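Local coordinates for NAP1-binding protein 2 (Saccharomyces cerevisiae, PDB 1YN8), which acts as an adaptor linking the PTC1 phosphatase to the PBS2 kinase, thereby restraining HOG-pathway signalling, and is represented here by its SH3 domain, at residues 4-18 and 46-58. Numbering follows the deposited sequence. Where two conformers were deposited one is given.
Sequences AVALYDFEPENDNEL and KTGLVPEEFVSYI
Leu49 O accepts a hydrogen bond from Leu18 N at 2.9 Å, from above its carbonyl plane, and a CA-H...O contact from Glu17 CA (3.2 Å). Leu49 N returns a nearly straight hydrogen bond to Asn16 O, in that carbonyl's plane on a lone pair. At Gly48 a side chain would press on Asn16 O and Leu18 N, so glycine suits the close approach. Phe10 CG, anti to the backbone N (chi1 173°), carries the ring to Pro51, whose CD sits over one face, 3.6 Å from the centroid, in a CH-pi contact. Tyr8 and Phe10 point their edges at opposite faces of Phe54 in T-shaped (edge-to-face) stacks, the Tyr8 and Phe54 planes at 86°. Asp9 O meets Phe54 CE2 at the ring edge (3.2 Å). Were Phe10 an alanine, Pro51 CD would probably lose its aromatic face and Phe54 its edge-on partner on that side. Water 1 bridges Tyr8 OH and Glu53 O. Such aromatics and proline usually line an SH3 proline-peptide groove. Leu7 N donates to Phe54 O, and Val5 and Ser56 exchange two backbone hydrogen bonds, a hydrogen-bonded antiparallel pair joining strands 4-6 and 55-57; strand 25-33 flanks 4-6, and 36-40 borders 47-51.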
ATOM      1  N   ALA A   4       7.538   3.123  -2.971  1.00 24.31           N
ATOM      2  CA  ALA A   4       7.549   2.769  -1.534  1.00 23.35           C
ATOM      3  C   ALA A   4       7.689   1.235  -1.291  1.00 23.90           C
ATOM      4  O   ALA A   4       7.664   0.424  -2.231  1.00 24.68           O
ATOM      5  CB  ALA A   4       6.297   3.282  -0.876  1.00 25.85           C
ATOM      6  N   VAL A   5       7.846   0.865  -0.026  1.00 23.61           N
ATOM      7  CA  VAL A   5       7.928  -0.570   0.402  1.00 24.36           C
ATOM      8  C   VAL A   5       7.057  -0.796   1.650  1.00 25.01           C
ATOM      9  O   VAL A   5       6.903   0.110   2.516  1.00 26.68           O
ATOM     10  CB  VAL A   5       9.370  -0.983   0.670  1.00 25.64           C
ATOM     11  CG1 VAL A   5       9.951  -0.153   1.784  1.00 24.88           C
ATOM     12  CG2 VAL A   5       9.494  -2.506   0.958  1.00 26.05           C
ATOM     13  N   ALA A   6       6.491  -1.997   1.729  1.00 25.32           N
ATOM     14  CA  ALA A   6       5.714  -2.431   2.898  1.00 26.03           C
ATOM     15  C   ALA A   6       6.597  -2.820   4.082  1.00 25.85           C
ATOM     16  O   ALA A   6       7.477  -3.672   3.967  1.00 25.84           O
ATOM     17  CB  ALA A   6       4.785  -3.596   2.526  1.00 25.72           C
ATOM     18  N   LEU A   7       6.294  -2.221   5.233  1.00 25.20           N
ATOM     19  CA  LEU A   7       6.994  -2.477   6.508  1.00 25.38           C
ATOM     20  C   LEU A   7       6.512  -3.745   7.225  1.00 26.32           C
ATOM     21  O   LEU A   7       7.313  -4.444   7.859  1.00 28.62           O
ATOM     22  CB  LEU A   7       6.807  -1.277   7.449  1.00 25.90           C
ATOM     23  CG  LEU A   7       7.432   0.069   7.061  1.00 26.90           C
ATOM     24  CD1 LEU A   7       7.037   1.153   8.088  1.00 30.92           C
ATOM     25  CD2 LEU A   7       8.950   0.001   6.935  1.00 28.86           C
ATOM     26  N   TYR A   8       5.195  -3.997   7.179  1.00 25.07           N
ATOM     27  CA  TYR A   8       4.564  -5.126   7.885  1.00 24.83           C
ATOM     28  C   TYR A   8       3.553  -5.869   6.997  1.00 24.02           C
ATOM     29  O   TYR A   8       3.006  -5.275   6.075  1.00 22.86           O
ATOM     30  CB  TYR A   8       3.821  -4.622   9.130  1.00 26.34           C
ATOM     31  CG  TYR A   8       4.492  -3.504   9.916  1.00 25.32           C
ATOM     32  CD1 TYR A   8       5.720  -3.689  10.541  1.00 27.66           C
ATOM     33  CD2 TYR A   8       3.876  -2.249  10.026  1.00 28.79           C
ATOM     34  CE1 TYR A   8       6.316  -2.644  11.273  1.00 26.78           C
ATOM     35  CE2 TYR A   8       4.463  -1.206  10.726  1.00 26.16           C
ATOM     36  CZ  TYR A   8       5.681  -1.414  11.361  1.00 27.84           C
ATOM     37  OH  TYR A   8       6.271  -0.373  12.061  1.00 32.70           O
ATOM     38  N   ASP A   9       3.279  -7.143   7.341  1.00 24.86           N
ATOM     39  CA  ASP A   9       2.125  -7.874   6.789  1.00 24.27           C
ATOM     40  C   ASP A   9       0.845  -7.069   7.048  1.00 26.15           C
ATOM     41  O   ASP A   9       0.692  -6.438   8.112  1.00 27.09           O
ATOM     42  CB  ASP A   9       1.990  -9.263   7.451  1.00 24.03           C
ATOM     43  CG  ASP A   9       3.046 -10.248   7.035  1.00 23.79           C
ATOM     44  OD1 ASP A   9       3.832  -9.961   6.110  1.00 25.40           O
ATOM     45  OD2 ASP A   9       3.081 -11.350   7.675  1.00 26.22           O
ATOM     46  N   PHE A  10      -0.077  -7.072   6.089  1.00 25.84           N
ATOM     47  CA  PHE A  10      -1.390  -6.437   6.285  1.00 26.56           C
ATOM     48  C   PHE A  10      -2.519  -7.336   5.746  1.00 28.90           C
ATOM     49  O   PHE A  10      -2.575  -7.613   4.547  1.00 28.35           O
ATOM     50  CB  PHE A  10      -1.429  -5.060   5.617  1.00 27.29           C
ATOM     51  CG  PHE A  10      -2.783  -4.419   5.631  1.00 26.03           C
ATOM     52  CD1 PHE A  10      -3.399  -4.106   6.836  1.00 26.23           C
ATOM     53  CD2 PHE A  10      -3.464  -4.167   4.439  1.00 23.85           C
ATOM     54  CE1 PHE A  10      -4.663  -3.517   6.852  1.00 26.86           C
ATOM     55  CE2 PHE A  10      -4.721  -3.585   4.442  1.00 28.15           C
ATOM     56  CZ  PHE A  10      -5.327  -3.266   5.653  1.00 28.22           C
ATOM     57  N   GLU A  11      -3.379  -7.761   6.674  1.00 30.95           N
ATOM     58  CA  GLU A  11      -4.550  -8.620   6.473  1.00 34.34           C
ATOM     59  C   GLU A  11      -5.822  -7.750   6.308  1.00 34.93           C
ATOM     60  O   GLU A  11      -6.279  -7.121   7.271  1.00 35.76           O
ATOM     61  CB  GLU A  11      -4.705  -9.495   7.715  1.00 34.01           C
ATOM     62  CG  GLU A  11      -5.865 -10.486   7.697  1.00 38.08           C
ATOM     63  CD  GLU A  11      -5.514 -11.762   6.980  1.00 39.94           C
ATOM     64  OE1 GLU A  11      -4.424 -12.307   7.250  1.00 39.76           O
ATOM     65  OE2 GLU A  11      -6.334 -12.222   6.156  1.00 43.61           O
ATOM     66  N   PRO A  12      -6.376  -7.695   5.091  1.00 36.48           N
ATOM     67  CA  PRO A  12      -7.452  -6.755   4.720  1.00 38.62           C
ATOM     68  C   PRO A  12      -8.810  -6.798   5.470  1.00 40.80           C
ATOM     69  O   PRO A  12      -9.244  -5.770   5.989  1.00 43.05           O
ATOM     70  CB  PRO A  12      -7.660  -7.051   3.223  1.00 37.99           C
ATOM     71  CG  PRO A  12      -6.396  -7.654   2.787  1.00 35.59           C
ATOM     72  CD  PRO A  12      -5.944  -8.482   3.924  1.00 36.54           C
ATOM     73  N   GLU A  13      -9.505  -7.924   5.514  1.00 42.32           N
ATOM     74  CA  GLU A  13     -10.869  -7.944   6.106  1.00 43.98           C
ATOM     75  C   GLU A  13     -11.950  -7.169   5.325  1.00 44.06           C
ATOM     76  O   GLU A  13     -13.090  -7.071   5.797  1.00 44.53           O
ATOM     77  CB  GLU A  13     -10.896  -7.371   7.538  1.00 44.23           C
ATOM     78  CG  GLU A  13      -9.694  -7.621   8.431  1.00 45.45           C
ATOM     79  CD  GLU A  13     -10.039  -7.402   9.891  1.00 45.15           C
ATOM     80  OE1 GLU A  13      -9.487  -6.463  10.506  1.00 45.22           O
ATOM     81  OE2 GLU A  13     -10.890  -8.162  10.407  1.00 47.26           O
ATOM     82  N   ASN A  14     -11.600  -6.598   4.177  1.00 43.88           N
ATOM     83  CA  ASN A  14     -12.539  -5.828   3.350  1.00 43.50           C
ATOM     84  C   ASN A  14     -12.092  -5.859   1.888  1.00 42.28           C
ATOM     85  O   ASN A  14     -10.896  -5.856   1.614  1.00 42.15           O
ATOM     86  CB  ASN A  14     -12.575  -4.364   3.801  1.00 44.32           C
ATOM     87  CG  ASN A  14     -13.390  -4.147   5.053  1.00 44.72           C
ATOM     88  OD1 ASN A  14     -14.582  -4.461   5.094  1.00 43.56           O
ATOM     89  ND2 ASN A  14     -12.756  -3.577   6.080  1.00 44.27           N
ATOM     90  N   ASP A  15     -13.046  -5.853   0.961  1.00 40.48           N
ATOM     91  CA  ASP A  15     -12.748  -5.862  -0.480  1.00 40.11           C
ATOM     92  C   ASP A  15     -12.065  -4.591  -1.013  1.00 38.33           C
ATOM     93  O   ASP A  15     -11.518  -4.600  -2.115  1.00 39.34           O
ATOM     94  CB  ASP A  15     -14.033  -6.115  -1.299  1.00 40.37           C
ATOM     95  CG  ASP A  15     -14.226  -7.579  -1.652  1.00 44.32           C
ATOM     96  OD1 ASP A  15     -13.308  -8.393  -1.396  1.00 49.09           O
ATOM     97  OD2 ASP A  15     -15.302  -7.921  -2.194  1.00 48.94           O
ATOM     98  N   ASN A  16     -12.123  -3.510  -0.246  1.00 35.48           N
ATOM     99  CA  ASN A  16     -11.540  -2.226  -0.634  1.00 34.05           C
ATOM    100  C   ASN A  16     -10.021  -2.152  -0.317  1.00 31.45           C
ATOM    101  O   ASN A  16      -9.320  -1.297  -0.857  1.00 28.90           O
ATOM    102  CB  ASN A  16     -12.283  -1.115   0.139  1.00 34.71           C
ATOM    103  CG  ASN A  16     -12.405   0.184  -0.630  1.00 38.90           C
ATOM    104  OD1 ASN A  16     -11.776   0.389  -1.672  1.00 46.37           O
ATOM    105  ND2 ASN A  16     -13.235   1.077  -0.115  1.00 44.50           N
ATOM    106  N   GLU A  17      -9.542  -3.054   0.552  1.00 30.25           N
ATOM    107  CA  GLU A  17      -8.171  -3.020   1.088  1.00 30.23           C
ATOM    108  C   GLU A  17      -7.237  -3.993   0.333  1.00 29.84           C
ATOM    109  O   GLU A  17      -7.672  -5.074  -0.094  1.00 30.01           O
ATOM    110  CB  GLU A  17      -8.190  -3.301   2.598  1.00 29.53           C
ATOM    111  CG  GLU A  17      -9.018  -2.272   3.409  1.00 30.31           C
ATOM    112  CD  GLU A  17      -9.313  -2.666   4.863  1.00 32.60           C
ATOM    113  OE1 GLU A  17      -8.666  -3.574   5.438  1.00 34.70           O
ATOM    114  OE2 GLU A  17     -10.252  -2.058   5.440  1.00 37.29           O
ATOM    115  N   LEU A  18      -5.977  -3.589   0.125  1.00 28.37           N
ATOM    116  CA  LEU A  18      -4.986  -4.363  -0.628  1.00 28.57           C
ATOM    117  C   LEU A  18      -4.085  -5.152   0.320  1.00 28.50           C
ATOM    118  O   LEU A  18      -3.382  -4.552   1.124  1.00 27.92           O
ATOM    119  CB  LEU A  18      -4.103  -3.423  -1.473  1.00 29.09           C
ATOM    120  CG  LEU A  18      -3.054  -4.030  -2.420  1.00 29.21           C
ATOM    121  CD1 LEU A  18      -3.761  -4.683  -3.634  1.00 31.18           C
ATOM    122  CD2 LEU A  18      -2.008  -3.031  -2.887  1.00 28.88           C
ATOM    123  N   LYS A  46      -2.993  -4.758  -9.575  1.00 23.83           N
ATOM    124  CA  LYS A  46      -3.980  -4.666  -8.497  1.00 25.59           C
ATOM    125  C   LYS A  46      -3.782  -3.369  -7.722  1.00 24.66           C
ATOM    126  O   LYS A  46      -2.640  -2.898  -7.572  1.00 24.20           O
ATOM    127  CB  LYS A  46      -3.840  -5.864  -7.537  1.00 23.74           C
ATOM    128  CG  LYS A  46      -4.137  -7.251  -8.162  1.00 27.78           C
ATOM    129  CD  LYS A  46      -3.959  -8.303  -7.085  1.00 30.69           C
ATOM    130  CE  LYS A  46      -3.900  -9.722  -7.607  1.00 34.94           C
ATOM    131  NZ  LYS A  46      -3.273 -10.601  -6.550  1.00 40.46           N
ATOM    132  N   THR A  47      -4.866  -2.782  -7.213  0.50 24.85           N
ATOM    133  CA  THR A  47      -4.773  -1.546  -6.424  0.50 24.70           C
ATOM    134  C   THR A  47      -5.825  -1.531  -5.311  0.50 23.93           C
ATOM    135  O   THR A  47      -6.922  -2.059  -5.480  0.50 24.05           O
ATOM    136  CB  THR A  47      -4.922  -0.272  -7.329  0.50 24.46           C
ATOM    137  OG1 THR A  47      -4.779   0.939  -6.560  0.50 26.70           O
ATOM    138  CG2 THR A  47      -6.261  -0.261  -8.003  0.50 24.17           C
ATOM    139  N   GLY A  48      -5.496  -0.906  -4.184  1.00 23.07           N
ATOM    140  CA  GLY A  48      -6.441  -0.791  -3.060  1.00 24.36           C
ATOM    141  C   GLY A  48      -5.890   0.008  -1.893  1.00 23.54           C
ATOM    142  O   GLY A  48      -4.804   0.564  -1.992  1.00 23.50           O
ATOM    143  N   LEU A  49      -6.651   0.070  -0.805  0.50 23.60           N
ATOM    144  CA  LEU A  49      -6.262   0.852   0.379  0.50 23.02           C
ATOM    145  C   LEU A  49      -5.375   0.078   1.349  0.50 23.65           C
ATOM    146  O   LEU A  49      -5.627  -1.110   1.656  0.50 22.97           O
ATOM    147  CB  LEU A  49      -7.496   1.380   1.123  0.50 23.36           C
ATOM    148  CG  LEU A  49      -8.141   2.637   0.527  0.50 21.82           C
ATOM    149  CD1 LEU A  49      -8.884   2.322  -0.759  0.50 23.07           C
ATOM    150  CD2 LEU A  49      -9.064   3.285   1.517  0.50 21.55           C
ATOM    151  N   VAL A  50      -4.357   0.781   1.848  1.00 23.67           N
ATOM    152  CA  VAL A  50      -3.429   0.254   2.871  1.00 25.71           C
ATOM    153  C   VAL A  50      -3.254   1.295   4.011  1.00 24.23           C
ATOM    154  O   VAL A  50      -3.420   2.507   3.779  1.00 22.19           O
ATOM    155  CB  VAL A  50      -2.052  -0.085   2.266  1.00 25.71           C
ATOM    156  CG1 VAL A  50      -2.231  -1.077   1.077  1.00 27.01           C
ATOM    157  CG2 VAL A  50      -1.288   1.199   1.829  1.00 26.79           C
ATOM    158  N   PRO A  51      -2.882   0.835   5.215  1.00 23.38           N
ATOM    159  CA  PRO A  51      -2.637   1.801   6.287  1.00 23.36           C
ATOM    160  C   PRO A  51      -1.422   2.731   5.993  1.00 23.48           C
ATOM    161  O   PRO A  51      -0.374   2.250   5.569  1.00 22.93           O
ATOM    162  CB  PRO A  51      -2.341   0.909   7.509  1.00 23.82           C
ATOM    163  CG  PRO A  51      -2.876  -0.468   7.154  1.00 24.62           C
ATOM    164  CD  PRO A  51      -2.672  -0.549   5.674  1.00 22.86           C
ATOM    165  N   GLU A  52      -1.574   4.030   6.289  1.00 25.33           N
ATOM    166  CA  GLU A  52      -0.508   5.021   6.092  1.00 27.40           C
ATOM    167  C   GLU A  52       0.800   4.660   6.830  1.00 27.06           C
ATOM    168  O   GLU A  52       1.924   4.889   6.311  1.00 27.43           O
ATOM    169  CB  GLU A  52      -0.998   6.391   6.534  1.00 28.54           C
ATOM    170  CG  GLU A  52      -0.117   7.549   6.095  1.00 32.15           C
ATOM    171  CD  GLU A  52      -0.682   8.895   6.515  1.00 31.79           C
ATOM    172  OE1 GLU A  52      -1.578   8.932   7.379  1.00 40.11           O
ATOM    173  OE2 GLU A  52      -0.199   9.918   5.993  1.00 39.54           O
ATOM    174  N   GLU A  53       0.661   4.112   8.040  1.00 26.13           N
ATOM    175  CA  GLU A  53       1.843   3.748   8.852  1.00 26.36           C
ATOM    176  C   GLU A  53       2.536   2.399   8.476  1.00 25.39           C
ATOM    177  O   GLU A  53       3.532   2.020   9.121  1.00 25.73           O
ATOM    178  CB  GLU A  53       1.471   3.745  10.349  1.00 26.60           C
ATOM    179  CG  GLU A  53       1.049   5.148  10.935  1.00 30.20           C
ATOM    180  CD  GLU A  53       2.035   6.279  10.598  1.00 37.65           C
ATOM    181  OE1 GLU A  53       3.236   6.144  10.937  1.00 37.85           O
ATOM    182  OE2 GLU A  53       1.607   7.301   9.986  1.00 40.25           O
ATOM    183  N   PHE A  54       2.004   1.664   7.485  1.00 24.22           N
ATOM    184  CA  PHE A  54       2.523   0.342   7.087  1.00 25.85           C
ATOM    185  C   PHE A  54       3.452   0.418   5.852  1.00 26.07           C
ATOM    186  O   PHE A  54       3.906  -0.622   5.364  1.00 25.60           O
ATOM    187  CB  PHE A  54       1.371  -0.638   6.784  1.00 25.25           C
ATOM    188  CG  PHE A  54       0.809  -1.373   8.009  1.00 25.13           C
ATOM    189  CD1 PHE A  54       0.366  -0.664   9.129  1.00 23.65           C
ATOM    190  CD2 PHE A  54       0.679  -2.764   8.019  1.00 22.92           C
ATOM    191  CE1 PHE A  54      -0.175  -1.316  10.230  1.00 22.38           C
ATOM    192  CE2 PHE A  54       0.146  -3.429   9.140  1.00 23.43           C
ATOM    193  CZ  PHE A  54      -0.285  -2.693  10.232  1.00 25.04           C
ATOM    194  N   VAL A  55       3.693   1.630   5.332  1.00 26.65           N
ATOM    195  CA  VAL A  55       4.673   1.794   4.217  1.00 27.32           C
ATOM    196  C   VAL A  55       5.720   2.864   4.482  1.00 26.44           C
ATOM    197  O   VAL A  55       5.461   3.801   5.262  1.00 26.06           O
ATOM    198  CB  VAL A  55       4.004   2.086   2.829  1.00 30.44           C
ATOM    199  CG1 VAL A  55       2.890   1.108   2.529  1.00 30.18           C
ATOM    200  CG2 VAL A  55       3.541   3.547   2.697  1.00 31.74           C
ATOM    201  N   SER A  56       6.866   2.739   3.809  0.50 24.90           N
ATOM    202  CA  SER A  56       7.935   3.719   3.853  0.50 25.11           C
ATOM    203  C   SER A  56       8.341   4.089   2.415  0.50 24.33           C
ATOM    204  O   SER A  56       8.347   3.217   1.524  0.50 24.41           O
ATOM    205  CB  SER A  56       9.135   3.145   4.575  0.50 26.60           C
ATOM    206  OG  SER A  56      10.129   4.130   4.744  0.50 26.63           O
ATOM    207  N   TYR A  57       8.675   5.362   2.200  1.00 23.86           N
ATOM    208  CA  TYR A  57       9.071   5.838   0.865  1.00 23.64           C
ATOM    209  C   TYR A  57      10.535   5.519   0.603  1.00 24.72           C
ATOM    210  O   TYR A  57      11.373   5.672   1.486  1.00 25.48           O
ATOM    211  CB  TYR A  57       8.774   7.331   0.697  1.00 24.88           C
ATOM    212  CG  TYR A  57       7.291   7.595   0.650  1.00 26.65           C
ATOM    213  CD1 TYR A  57       6.522   7.181  -0.450  1.00 25.20           C
ATOM    214  CD2 TYR A  57       6.639   8.198   1.710  1.00 28.34           C
ATOM    215  CE1 TYR A  57       5.143   7.402  -0.500  1.00 28.68           C
ATOM    216  CE2 TYR A  57       5.250   8.402   1.673  1.00 32.00           C
ATOM    217  CZ  TYR A  57       4.521   7.989   0.584  1.00 30.62           C
ATOM    218  OH  TYR A  57       3.152   8.198   0.583  1.00 35.56           O
ATOM    219  N   ILE A  58      10.832   5.081  -0.619  0.50 25.22           N
ATOM    220  CA  ILE A  58      12.187   4.696  -1.030  0.50 26.18           C
ATOM    221  C   ILE A  58      13.014   5.949  -1.388  0.50 27.42           C
ATOM    222  O   ILE A  58      12.653   6.727  -2.268  0.50 27.83           O
ATOM    223  CB  ILE A  58      12.126   3.641  -2.193  0.50 25.61           C
ATOM    224  CG1 ILE A  58      11.742   2.262  -1.624  0.50 26.82           C
ATOM    225  CG2 ILE A  58      13.456   3.576  -2.969  0.50 27.32           C
ATOM    226  CD1 ILE A  58      11.315   1.197  -2.663  0.50 26.52           C
TER
HETATM  227  O   HOH W   1       5.114   2.480  11.203  1.00 28.04           O